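Local coordinates for protein 6-phospho-beta-glucosidase BglT (Thermotoga maritima, PDB 1UP7) that hydrolyses cellobiose 6'-phosphate to glucose 6-phosphate and glucose, using NAD(+) and a manganese ion as cofactors, at residues Gly88-Glu93 with Arg263-Met268; Glu93-Lys98 with Glu404-Ala409; Gly312-Val317 with Pro337-Ser342; Asp184-Tyr189 with His346-Gly351. One frame throughout, in Å; residues are numbered along the deposited sequence.

Contact 1 (Gly88-Glu93 with Arg263-Met268). With G6P (6-O-phosphono-alpha-D-glucopyranose), chain J.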
# COMPACT_ATOMS: atom_id res chain seq x y z
N GLY A 88 -15.22 12.18 -36.87
CA GLY A 88 -14.21 11.57 -36.02
C GLY A 88 -14.62 10.19 -35.52
O GLY A 88 -13.81 9.27 -35.56
N ARG A 89 -15.88 10.06 -35.10
CA ARG A 89 -16.44 8.80 -34.63
C ARG A 89 -16.41 7.76 -35.77
O ARG A 89 -16.05 6.60 -35.55
CB ARG A 89 -17.86 9.07 -34.12
CG ARG A 89 -18.43 7.96 -33.28
CD ARG A 89 -19.90 8.11 -33.06
NE ARG A 89 -20.51 6.87 -32.63
CZ ARG A 89 -21.65 6.80 -31.95
NH1 ARG A 89 -22.32 7.93 -31.65
NH2 ARG A 89 -22.13 5.62 -31.59
N GLU A 90 -16.75 8.21 -36.99
CA GLU A 90 -16.77 7.34 -38.17
C GLU A 90 -15.38 6.73 -38.43
O GLU A 90 -15.26 5.51 -38.65
CB GLU A 90 -17.24 8.13 -39.40
CG GLU A 90 -17.72 7.24 -40.52
CD GLU A 90 -18.06 7.99 -41.80
OE1 GLU A 90 -18.40 9.21 -41.72
OE2 GLU A 90 -18.00 7.36 -42.91
N ASN A 91 -14.36 7.57 -38.38
CA ASN A 91 -12.97 7.12 -38.47
C ASN A 91 -12.61 6.18 -37.33
O ASN A 91 -11.99 5.15 -37.57
CB ASN A 91 -11.98 8.31 -38.47
CG ASN A 91 -12.10 9.22 -39.72
OD1 ASN A 91 -12.45 8.77 -40.78
ND2 ASN A 91 -11.78 10.50 -39.55
N ASP A 92 -13.03 6.55 -36.11
CA ASP A 92 -12.81 5.72 -34.93
C ASP A 92 -13.31 4.27 -35.10
O ASP A 92 -12.57 3.35 -34.76
CB ASP A 92 -13.47 6.36 -33.69
CG ASP A 92 -12.78 7.64 -33.23
OD1 ASP A 92 -11.61 7.90 -33.60
OD2 ASP A 92 -13.35 8.46 -32.46
N GLU A 93 -14.54 4.11 -35.59
CA GLU A 93 -15.19 2.82 -35.73
C GLU A 93 -14.71 2.08 -36.98
O GLU A 93 -14.49 0.87 -36.94
CB GLU A 93 -16.73 3.00 -35.77
CG GLU A 93 -17.29 3.78 -34.59
CD GLU A 93 -18.76 4.17 -34.77
OE1 GLU A 93 -19.20 4.38 -35.93
OE2 GLU A 93 -19.49 4.28 -33.75
N ARG A 263 -22.15 2.62 -36.77
CA ARG A 263 -23.05 3.28 -35.85
C ARG A 263 -23.03 4.80 -36.10
O ARG A 263 -24.08 5.44 -36.14
CB ARG A 263 -22.63 3.00 -34.43
CG ARG A 263 -23.56 3.59 -33.40
CD ARG A 263 -25.05 3.17 -33.51
NE ARG A 263 -25.86 4.01 -32.61
CZ ARG A 263 -27.17 4.20 -32.72
NH1 ARG A 263 -27.86 3.60 -33.68
NH2 ARG A 263 -27.79 5.00 -31.85
N ALA A 264 -21.82 5.36 -36.27
CA ALA A 264 -21.69 6.81 -36.47
C ALA A 264 -22.51 7.31 -37.64
O ALA A 264 -23.05 8.42 -37.57
CB ALA A 264 -20.20 7.28 -36.61
N ARG A 265 -22.60 6.52 -38.72
CA ARG A 265 -23.43 6.91 -39.84
C ARG A 265 -24.91 6.80 -39.53
O ARG A 265 -25.68 7.61 -40.06
CB ARG A 265 -23.09 6.21 -41.17
CG ARG A 265 -21.77 6.62 -41.78
CD ARG A 265 -21.30 5.70 -42.88
NE ARG A 265 -21.88 6.02 -44.20
CZ ARG A 265 -21.30 6.82 -45.08
NH1 ARG A 265 -20.12 7.38 -44.79
NH2 ARG A 265 -21.87 7.07 -46.25
N GLU A 266 -25.34 5.84 -38.70
CA GLU A 266 -26.77 5.83 -38.40
C GLU A 266 -27.09 7.00 -37.50
O GLU A 266 -28.10 7.65 -37.70
CB GLU A 266 -27.35 4.47 -37.98
CG GLU A 266 -26.64 3.66 -36.92
CD GLU A 266 -27.28 2.25 -36.79
OE1 GLU A 266 -27.80 1.73 -37.82
OE2 GLU A 266 -27.27 1.66 -35.67
N VAL A 267 -26.19 7.33 -36.58
CA VAL A 267 -26.40 8.47 -35.70
C VAL A 267 -26.49 9.80 -36.49
O VAL A 267 -27.27 10.66 -36.15
CB VAL A 267 -25.32 8.57 -34.65
CG1 VAL A 267 -25.43 9.89 -33.95
CG2 VAL A 267 -25.39 7.37 -33.66
N MET A 268 -25.71 9.95 -37.56
CA MET A 268 -25.86 11.14 -38.40
C MET A 268 -27.26 11.24 -38.98
O MET A 268 -27.80 12.35 -39.03
CB MET A 268 -24.86 11.22 -39.58
CG MET A 268 -23.39 11.47 -39.21
SD MET A 268 -22.33 11.19 -40.67
CE MET A 268 -20.67 11.28 -39.98
C1 G6P J . -24.51 4.07 -24.13
C2 G6P J . -23.15 4.45 -23.48
C3 G6P J . -22.75 5.86 -23.91
C4 G6P J . -22.59 5.84 -25.42
C5 G6P J . -23.97 5.52 -26.04
C6 G6P J . -23.86 5.44 -27.56
O1 G6P J . -24.96 2.73 -23.84
O2 G6P J . -23.17 4.40 -22.05
O3 G6P J . -21.56 6.32 -23.26
O4 G6P J . -22.03 7.06 -25.89
O5 G6P J . -24.49 4.25 -25.57
O6 G6P J . -25.07 5.86 -28.18
P G6P J . -25.07 6.45 -29.68
O1P G6P J . -26.46 6.97 -29.92
O2P G6P J . -24.74 5.44 -30.77
O3P G6P J . -24.07 7.57 -29.71
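The guanidinium of R89 carries the CA of A264 over one face, while at its edge lie E93 OE2 and the phosphate of the bound glucose 6-phosphate. The R263 guanidinium has V267 CG2 over a face, offset toward the rim, and meets E266 OE2 and the same phosphate at its edge. The two planes stand 67° apart, and both groups converge on phosphate oxygen O2P: R89 NH2 donates to it at 2.7 Å and R263 NE at 2.6 Å, the latter nearly straight at 171°. R89 NH1 adds O3P and R263 NH2 adds O1P, so each arginine grips two oxygens. The phosphate charge would offset the repulsion of the two cations, whose R89 NH2 and R263 NE lie 4.2 Å apart. E93 works as a second shell: its OE2 accepts R89 NE at 3.0 Å from above the carboxylate plane, and its OE1 takes A264 N at 2.8 Å through the syn lone pair. Away from the phosphate, E90 OE2 forms a salt bridge of 2.8 Å with NH1 of the exposed R265, and M268 CE rests near E90 OE1. R89 and R263, both substrate-binding residues, come from two helices, 85-94 and 263-278, whose segments run close to antiparallel at 155°, with axes 8.7 Å apart. L86 of helix 85-94 packs on V267 and M268, and the loop residue R291 touches R89 and V267.

Contact 2 (Glu93-Lys98 with Glu404-Ala409)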
# COMPACT_ATOMS: atom_id res chain seq x y z
N GLU A 93 -14.54 4.11 -35.59
CA GLU A 93 -15.19 2.82 -35.73
C GLU A 93 -14.71 2.08 -36.98
O GLU A 93 -14.49 0.87 -36.94
CB GLU A 93 -16.73 3.00 -35.77
CG GLU A 93 -17.29 3.78 -34.59
CD GLU A 93 -18.76 4.17 -34.77
OE1 GLU A 93 -19.20 4.38 -35.93
OE2 GLU A 93 -19.49 4.28 -33.75
N GLY A 94 -14.51 2.82 -38.07
CA GLY A 94 -14.26 2.23 -39.39
C GLY A 94 -12.84 1.74 -39.66
O GLY A 94 -12.64 0.67 -40.25
N ILE A 95 -11.85 2.53 -39.23
CA ILE A 95 -10.44 2.26 -39.49
C ILE A 95 -9.89 0.93 -38.93
O ILE A 95 -9.18 0.25 -39.68
CB ILE A 95 -9.56 3.53 -39.07
CG1 ILE A 95 -9.63 4.63 -40.13
CG2 ILE A 95 -8.12 3.16 -38.72
CD1 ILE A 95 -9.13 6.04 -39.66
N PRO A 96 -10.16 0.57 -37.66
CA PRO A 96 -9.68 -0.71 -37.11
C PRO A 96 -10.20 -1.93 -37.83
O PRO A 96 -9.53 -2.96 -37.81
CB PRO A 96 -10.18 -0.69 -35.65
CG PRO A 96 -10.45 0.75 -35.33
CD PRO A 96 -10.87 1.36 -36.64
N LEU A 97 -11.36 -1.80 -38.48
CA LEU A 97 -12.07 -2.95 -39.05
C LEU A 97 -11.22 -3.75 -40.04
O LEU A 97 -11.13 -4.96 -39.93
CB LEU A 97 -13.36 -2.47 -39.69
CG LEU A 97 -14.66 -2.51 -38.88
CD1 LEU A 97 -14.52 -2.69 -37.38
CD2 LEU A 97 -15.63 -1.39 -39.24
N LYS A 98 -10.56 -3.07 -40.98
CA LYS A 98 -9.69 -3.74 -41.95
C LYS A 98 -8.56 -4.57 -41.34
O LYS A 98 -8.02 -5.45 -41.99
CB LYS A 98 -9.11 -2.75 -42.97
CG LYS A 98 -8.08 -1.81 -42.39
CD LYS A 98 -7.48 -0.86 -43.43
CE LYS A 98 -8.44 0.23 -43.88
NZ LYS A 98 -8.84 1.13 -42.80
N GLU A 404 -0.48 4.89 -38.10
CA GLU A 404 -0.32 5.84 -39.19
C GLU A 404 -1.65 6.28 -39.75
O GLU A 404 -1.84 7.46 -39.99
CB GLU A 404 0.52 5.24 -40.32
CG GLU A 404 1.90 5.84 -40.41
CD GLU A 404 2.99 4.85 -40.04
OE1 GLU A 404 3.43 4.06 -40.96
OE2 GLU A 404 3.40 4.90 -38.84
N GLU A 405 -2.56 5.32 -39.95
CA GLU A 405 -3.90 5.63 -40.43
C GLU A 405 -4.64 6.55 -39.46
O GLU A 405 -5.26 7.54 -39.86
CB GLU A 405 -4.69 4.36 -40.63
CG GLU A 405 -4.91 4.03 -42.09
CD GLU A 405 -6.15 3.19 -42.30
OE1 GLU A 405 -6.14 2.04 -41.88
OE2 GLU A 405 -7.11 3.69 -42.89
N ILE A 406 -4.55 6.21 -38.17
CA ILE A 406 -5.21 6.98 -37.14
C ILE A 406 -4.66 8.42 -37.10
O ILE A 406 -5.43 9.39 -37.01
CB ILE A 406 -5.03 6.33 -35.76
CG1 ILE A 406 -5.86 5.04 -35.62
CG2 ILE A 406 -5.33 7.36 -34.62
CD1 ILE A 406 -5.38 4.18 -34.40
N LEU A 407 -3.33 8.57 -37.12
CA LEU A 407 -2.72 9.91 -37.08
C LEU A 407 -3.03 10.73 -38.32
O LEU A 407 -3.25 11.96 -38.23
CB LEU A 407 -1.20 9.89 -36.85
CG LEU A 407 -0.77 9.24 -35.54
CD1 LEU A 407 0.75 9.12 -35.49
CD2 LEU A 407 -1.35 9.99 -34.32
N GLU A 408 -3.07 10.07 -39.48
CA GLU A 408 -3.46 10.83 -40.67
C GLU A 408 -4.94 11.28 -40.59
O GLU A 408 -5.24 12.43 -40.91
CB GLU A 408 -3.11 10.09 -41.96
CG GLU A 408 -3.40 10.87 -43.23
CD GLU A 408 -2.59 12.17 -43.35
OE1 GLU A 408 -1.59 12.34 -42.61
OE2 GLU A 408 -2.95 13.04 -44.20
N ALA A 409 -5.84 10.40 -40.12
CA ALA A 409 -7.26 10.78 -40.03
C ALA A 409 -7.45 11.90 -39.01
O ALA A 409 -8.35 12.70 -39.12
CB ALA A 409 -8.14 9.61 -39.66
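I95 is the first residue of 93-98 to meet helix 396-409, and its branches divide the work. CD1 reaches the CB of A409 at 3.7 Å. CG2 faces I406 CG1 at 4.3 Å, and CG1 lies near E405 OE2. With CG1 anti to the carbonyl carbon (chi1 -79°), the side chain slides past that of E405 in the opposite direction, its aliphatic surface lying beside the carboxylate. The CB of P96 points away from the partner helix, and its side chain packs on V109 of helix 109-131, which also receives I406. The contact is thus surface packing between residues 95-98, which follow on from helix 85-94 in the NAD-binding Rossmann part of this family 4 glycosidase, and helix 396-409, the last of the chain; the I95 side chain is about 11 Å from that of the substrate-binding R89. Farther on, K98 supplies the polar half. Its chain bends at chi3 and chi4, and it meets E405 tip to tip. K98 NZ is 3.0 Å from E405 OE1 and 3.1 Å from E405 OE2, both oxygens offering their syn lone pairs in a forked salt bridge. A weak hydrogen bond also runs from K98 NZ back to the I95 carbonyl O. E405 OE1 is hydrogen-bonded as well to the hydroxyl of Y99, next along the chain after K98.

Contact 3 (Gly312-Val317 with Pro337-Ser342)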
# COMPACT_ATOMS: atom_id res chain seq x y z
N GLY A 312 -26.63 14.60 1.38
CA GLY A 312 -25.80 13.41 1.23
C GLY A 312 -26.55 12.31 0.50
O GLY A 312 -27.48 11.73 1.05
N LYS A 313 -26.16 12.04 -0.74
CA LYS A 313 -26.82 11.05 -1.58
C LYS A 313 -25.78 10.25 -2.32
O LYS A 313 -24.65 10.72 -2.48
CB LYS A 313 -27.79 11.74 -2.54
CG LYS A 313 -28.88 12.58 -1.84
CD LYS A 313 -30.19 11.84 -1.72
CE LYS A 313 -30.60 11.62 -0.25
NZ LYS A 313 -31.93 12.24 0.11
N ILE A 314 -26.13 9.04 -2.75
CA ILE A 314 -25.21 8.19 -3.47
C ILE A 314 -25.34 8.36 -4.97
O ILE A 314 -26.43 8.29 -5.51
CB ILE A 314 -25.39 6.72 -3.09
CG1 ILE A 314 -25.26 6.55 -1.55
CG2 ILE A 314 -24.45 5.80 -3.94
CD1 ILE A 314 -24.05 7.23 -0.92
N HIS A 315 -24.21 8.58 -5.62
CA HIS A 315 -24.11 8.60 -7.08
C HIS A 315 -22.91 7.81 -7.53
O HIS A 315 -21.84 7.92 -6.94
CB HIS A 315 -23.98 10.05 -7.58
CG HIS A 315 -25.21 10.85 -7.32
ND1 HIS A 315 -26.36 10.71 -8.07
CD2 HIS A 315 -25.50 11.71 -6.32
CE1 HIS A 315 -27.29 11.49 -7.57
NE2 HIS A 315 -26.80 12.11 -6.51
N ILE A 316 -23.10 7.00 -8.57
CA ILE A 316 -21.99 6.26 -9.13
C ILE A 316 -21.33 7.12 -10.17
O ILE A 316 -21.94 7.53 -11.13
CB ILE A 316 -22.40 4.91 -9.70
CG1 ILE A 316 -23.10 4.07 -8.62
CG2 ILE A 316 -21.15 4.21 -10.22
CD1 ILE A 316 -23.80 2.82 -9.15
N VAL A 317 -20.04 7.34 -9.99
CA VAL A 317 -19.36 8.45 -10.61
C VAL A 317 -17.91 8.01 -10.89
O VAL A 317 -17.43 7.07 -10.28
CB VAL A 317 -19.53 9.62 -9.60
CG1 VAL A 317 -18.22 10.23 -9.06
CG2 VAL A 317 -20.59 10.62 -10.07
N PRO A 337 -19.63 3.92 -6.46
CA PRO A 337 -20.62 4.67 -5.69
C PRO A 337 -19.95 5.64 -4.72
O PRO A 337 -19.03 5.25 -4.00
CB PRO A 337 -21.33 3.58 -4.89
CG PRO A 337 -21.00 2.29 -5.62
CD PRO A 337 -19.59 2.51 -6.05
N CYS A 338 -20.42 6.88 -4.70
CA CYS A 338 -19.87 7.93 -3.84
C CYS A 338 -20.96 8.67 -3.08
O CYS A 338 -22.09 8.79 -3.53
CB CYS A 338 -19.05 8.95 -4.64
SG CYS A 338 -17.68 8.20 -5.52
N TYR A 339 -20.59 9.13 -1.90
CA TYR A 339 -21.46 9.92 -1.05
C TYR A 339 -21.24 11.37 -1.50
O TYR A 339 -20.14 11.91 -1.42
CB TYR A 339 -21.07 9.74 0.40
CG TYR A 339 -21.84 10.58 1.39
CD1 TYR A 339 -23.16 10.26 1.72
CD2 TYR A 339 -21.24 11.66 2.03
CE1 TYR A 339 -23.85 11.00 2.64
CE2 TYR A 339 -21.93 12.40 2.97
CZ TYR A 339 -23.24 12.07 3.27
OH TYR A 339 -23.93 12.81 4.20
N VAL A 340 -22.29 11.97 -2.01
CA VAL A 340 -22.16 13.26 -2.66
C VAL A 340 -22.88 14.30 -1.80
O VAL A 340 -24.09 14.17 -1.51
CB VAL A 340 -22.70 13.22 -4.12
CG1 VAL A 340 -22.73 14.61 -4.74
CG2 VAL A 340 -21.86 12.29 -4.99
N ARG A 341 -22.14 15.31 -1.35
CA ARG A 341 -22.72 16.27 -0.41
C ARG A 341 -21.98 17.59 -0.47
O ARG A 341 -20.77 17.63 -0.34
CB ARG A 341 -22.65 15.68 0.99
CG ARG A 341 -23.05 16.57 2.10
CD ARG A 341 -23.12 15.79 3.41
NE ARG A 341 -23.49 16.67 4.51
CZ ARG A 341 -23.83 16.27 5.73
NH1 ARG A 341 -23.86 14.98 6.04
NH2 ARG A 341 -24.14 17.20 6.63
N SER A 342 -22.73 18.66 -0.67
CA SER A 342 -22.21 20.03 -0.54
C SER A 342 -20.90 20.28 -1.28
O SER A 342 -19.91 20.71 -0.70
CB SER A 342 -22.04 20.42 0.91
OG SER A 342 -23.31 20.66 1.49
O HOH W 1 -26.67 16.01 -1.20
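I314 and Y339 face each other as a non-hydrogen-bonded pair in the three-stranded antiparallel sheet of the C-terminal domain, where strand 313-320 borders strand 333-341. I314 CD1 comes up at the edge of the Y339 ring, near its plane, and lies 4.1 Å from Y339 CB. On this same face the I314 and P337 side chains cross obliquely, I314 CG2 lying 3.9 Å from P337 CB, and I316 lies side by side with P337, pointing the same way. The other face carries H315 and V340, which meet at about a right angle: the imidazole offers its CD2 edge to V340 CB at 3.9 Å, while NE2 bonds D306 of helix 296-308. Hydrogen-bonded pairs K313-V340 and H315-C338 lock the register, each with two backbone bonds; V340 N to K313 O is 2.7 Å. Y339 CG stands anti to the backbone N (chi1 176°), and G312 CA approaches the ring obliquely, 3.4 Å from Y339 CE1. R341 NH1 donates to Y339 OH at 2.8 Å, the hydroxyl lying near the guanidinium plane, and R341 NH2 donates to E183 O of the second subunit. An alanine at Y339 would probably leave R341 NH1 without its hydroxyl acceptor and open a gap beside G312 and at the subunit interface, where this ring meets Y339 of the second subunit. A water bridges the end of the ladder, accepting from G312 N at 2.9 Å and donating to V340 O.

Contact 4 (Asp184-Tyr189 with His346-Gly351)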
# COMPACT_ATOMS: atom_id res chain seq x y z
N ASP A 184 -33.50 3.79 -3.31
CA ASP A 184 -33.63 2.54 -2.55
C ASP A 184 -32.65 1.48 -3.01
O ASP A 184 -32.43 0.50 -2.30
CB ASP A 184 -35.05 1.99 -2.66
CG ASP A 184 -36.11 2.95 -2.13
OD1 ASP A 184 -35.82 3.75 -1.21
OD2 ASP A 184 -37.30 2.95 -2.56
N VAL A 185 -32.06 1.69 -4.19
CA VAL A 185 -31.16 0.71 -4.77
C VAL A 185 -29.72 1.05 -4.44
O VAL A 185 -29.25 2.13 -4.75
CB VAL A 185 -31.26 0.66 -6.32
CG1 VAL A 185 -30.33 -0.45 -6.83
CG2 VAL A 185 -32.72 0.46 -6.77
N PHE A 186 -29.01 0.11 -3.84
CA PHE A 186 -27.62 0.34 -3.47
C PHE A 186 -26.77 -0.84 -3.96
O PHE A 186 -27.13 -2.00 -3.79
CB PHE A 186 -27.58 0.56 -1.94
CG PHE A 186 -26.20 0.84 -1.39
CD1 PHE A 186 -25.37 -0.21 -1.01
CD2 PHE A 186 -25.76 2.15 -1.23
CE1 PHE A 186 -24.08 0.04 -0.51
CE2 PHE A 186 -24.47 2.41 -0.73
CZ PHE A 186 -23.64 1.34 -0.35
N LEU A 187 -25.66 -0.53 -4.59
CA LEU A 187 -24.86 -1.51 -5.32
C LEU A 187 -23.44 -1.64 -4.79
O LEU A 187 -22.82 -0.65 -4.38
CB LEU A 187 -24.76 -1.07 -6.79
CG LEU A 187 -25.84 -1.40 -7.83
CD1 LEU A 187 -27.17 -1.88 -7.31
CD2 LEU A 187 -26.03 -0.24 -8.75
N LYS A 188 -22.90 -2.86 -4.81
CA LYS A 188 -21.45 -2.98 -4.89
C LYS A 188 -21.11 -2.98 -6.37
O LYS A 188 -21.39 -3.93 -7.10
CB LYS A 188 -20.89 -4.19 -4.16
CG LYS A 188 -19.37 -4.20 -4.22
CD LYS A 188 -18.77 -5.33 -3.43
CE LYS A 188 -17.32 -5.54 -3.81
NZ LYS A 188 -16.66 -6.39 -2.75
N TYR A 189 -20.49 -1.88 -6.79
CA TYR A 189 -20.30 -1.55 -8.19
C TYR A 189 -18.90 -0.99 -8.36
O TYR A 189 -18.52 -0.06 -7.68
CB TYR A 189 -21.30 -0.43 -8.55
CG TYR A 189 -21.24 0.02 -9.99
CD1 TYR A 189 -20.12 0.70 -10.50
CD2 TYR A 189 -22.27 -0.27 -10.86
CE1 TYR A 189 -20.04 1.09 -11.82
CE2 TYR A 189 -22.24 0.10 -12.18
CZ TYR A 189 -21.12 0.78 -12.67
OH TYR A 189 -21.11 1.14 -14.00
N HIS A 346 -17.39 11.82 -1.77
CA HIS A 346 -16.62 10.94 -0.93
C HIS A 346 -16.84 9.50 -1.36
O HIS A 346 -17.95 9.02 -1.50
CB HIS A 346 -16.95 11.12 0.54
CG HIS A 346 -16.78 12.52 1.02
ND1 HIS A 346 -15.57 13.01 1.47
CD2 HIS A 346 -17.66 13.55 1.12
CE1 HIS A 346 -15.71 14.28 1.81
NE2 HIS A 346 -16.98 14.63 1.62
N THR A 347 -15.75 8.85 -1.56
CA THR A 347 -15.69 7.44 -1.82
C THR A 347 -16.11 6.58 -0.60
O THR A 347 -15.81 6.92 0.55
CB THR A 347 -14.25 7.25 -2.31
OG1 THR A 347 -14.26 7.21 -3.76
CG2 THR A 347 -13.69 5.99 -1.90
N LEU A 348 -16.85 5.51 -0.87
CA LEU A 348 -17.37 4.58 0.14
C LEU A 348 -16.62 3.26 0.09
O LEU A 348 -16.44 2.69 -0.97
CB LEU A 348 -18.84 4.27 -0.14
CG LEU A 348 -19.94 4.87 0.73
CD1 LEU A 348 -19.55 6.24 1.19
CD2 LEU A 348 -21.24 4.96 -0.04
N SER A 349 -16.22 2.76 1.24
CA SER A 349 -15.71 1.40 1.35
C SER A 349 -16.62 0.33 0.70
O SER A 349 -17.83 0.28 0.97
CB SER A 349 -15.52 1.06 2.82
OG SER A 349 -14.58 0.01 2.88
N GLN A 350 -16.05 -0.53 -0.14
CA GLN A 350 -16.79 -1.65 -0.72
C GLN A 350 -16.14 -3.03 -0.52
O GLN A 350 -16.73 -4.05 -0.91
CB GLN A 350 -17.04 -1.46 -2.23
CG GLN A 350 -17.60 -0.12 -2.66
CD GLN A 350 -18.16 -0.18 -4.06
OE1 GLN A 350 -19.33 -0.51 -4.24
NE2 GLN A 350 -17.33 0.13 -5.07
N GLY A 351 -14.95 -3.07 0.06
CA GLY A 351 -14.25 -4.33 0.27
C GLY A 351 -13.40 -4.66 -0.94
O GLY A 351 -12.93 -3.77 -1.61
O HOH W 2 -21.02 -0.67 -2.29
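Q350 and K188 bury the most surface here, and Q350 takes hold of strand 185-190 by its backbone. NE2 donates to Y189 O at 2.9 Å, almost straight at 171°; Y189 O lies in the amide plane of Q350, but NE2 sits 46° above the carbonyl plane of Y189. OE1 accepts Y189 N at 3.1 Å. It also accepts a hydrogen bond from a water that donates to L187 O as well, filling in where the two acceptors cannot bond each other. CG of Q350 stands anti to the carbonyl carbon (chi1 -49°), and the chain extends beyond it, carrying the amide to Y189. K188 crosses Q350 obliquely; its extended chain brings NZ to Q350 O at 3.0 Å, and NZ has a further acceptor in K352 O. An alanine at Q350 would probably leave Y189 N and O without their amide partner. Beyond this pair, L348 CD2 sits at the edge of the F186 ring, 4.2 Å from F186 CE2. F186 and H346 also meet H346 and F186 of the second subunit. The arrangement, a side-chain amide pairing with a strand's N-H and C=O in the manner of a neighbouring strand, joins strand 185-190 of one antiparallel sheet to the loop that follows strand 344-347 of another.

How the contacts relate
From the N terminus, helix 85-94 opens contacts 1 and 2, which share E93 and touch through N91 and A409. Strand 185-190 then opens contact 4. Contact 1 closes at helix 263-278, so it crosses contact 4, whose second segment comes later. Contact 3 opens at 312-317 and closes at 337-342, lying wholly within the span of contact 4, which closes at 346-351. Contact 2 closes last, at helix 396-409; it encloses contacts 3 and 4 and crosses contact 1. Contacts 1 and 2 tie the Rossmann part to helices of the C-terminal half. Across the chain's centre, contact 3 pairs two strands of a sheet and contact 4 ties a strand of another sheet to the loop after strand 344-347; both touch the second subunit.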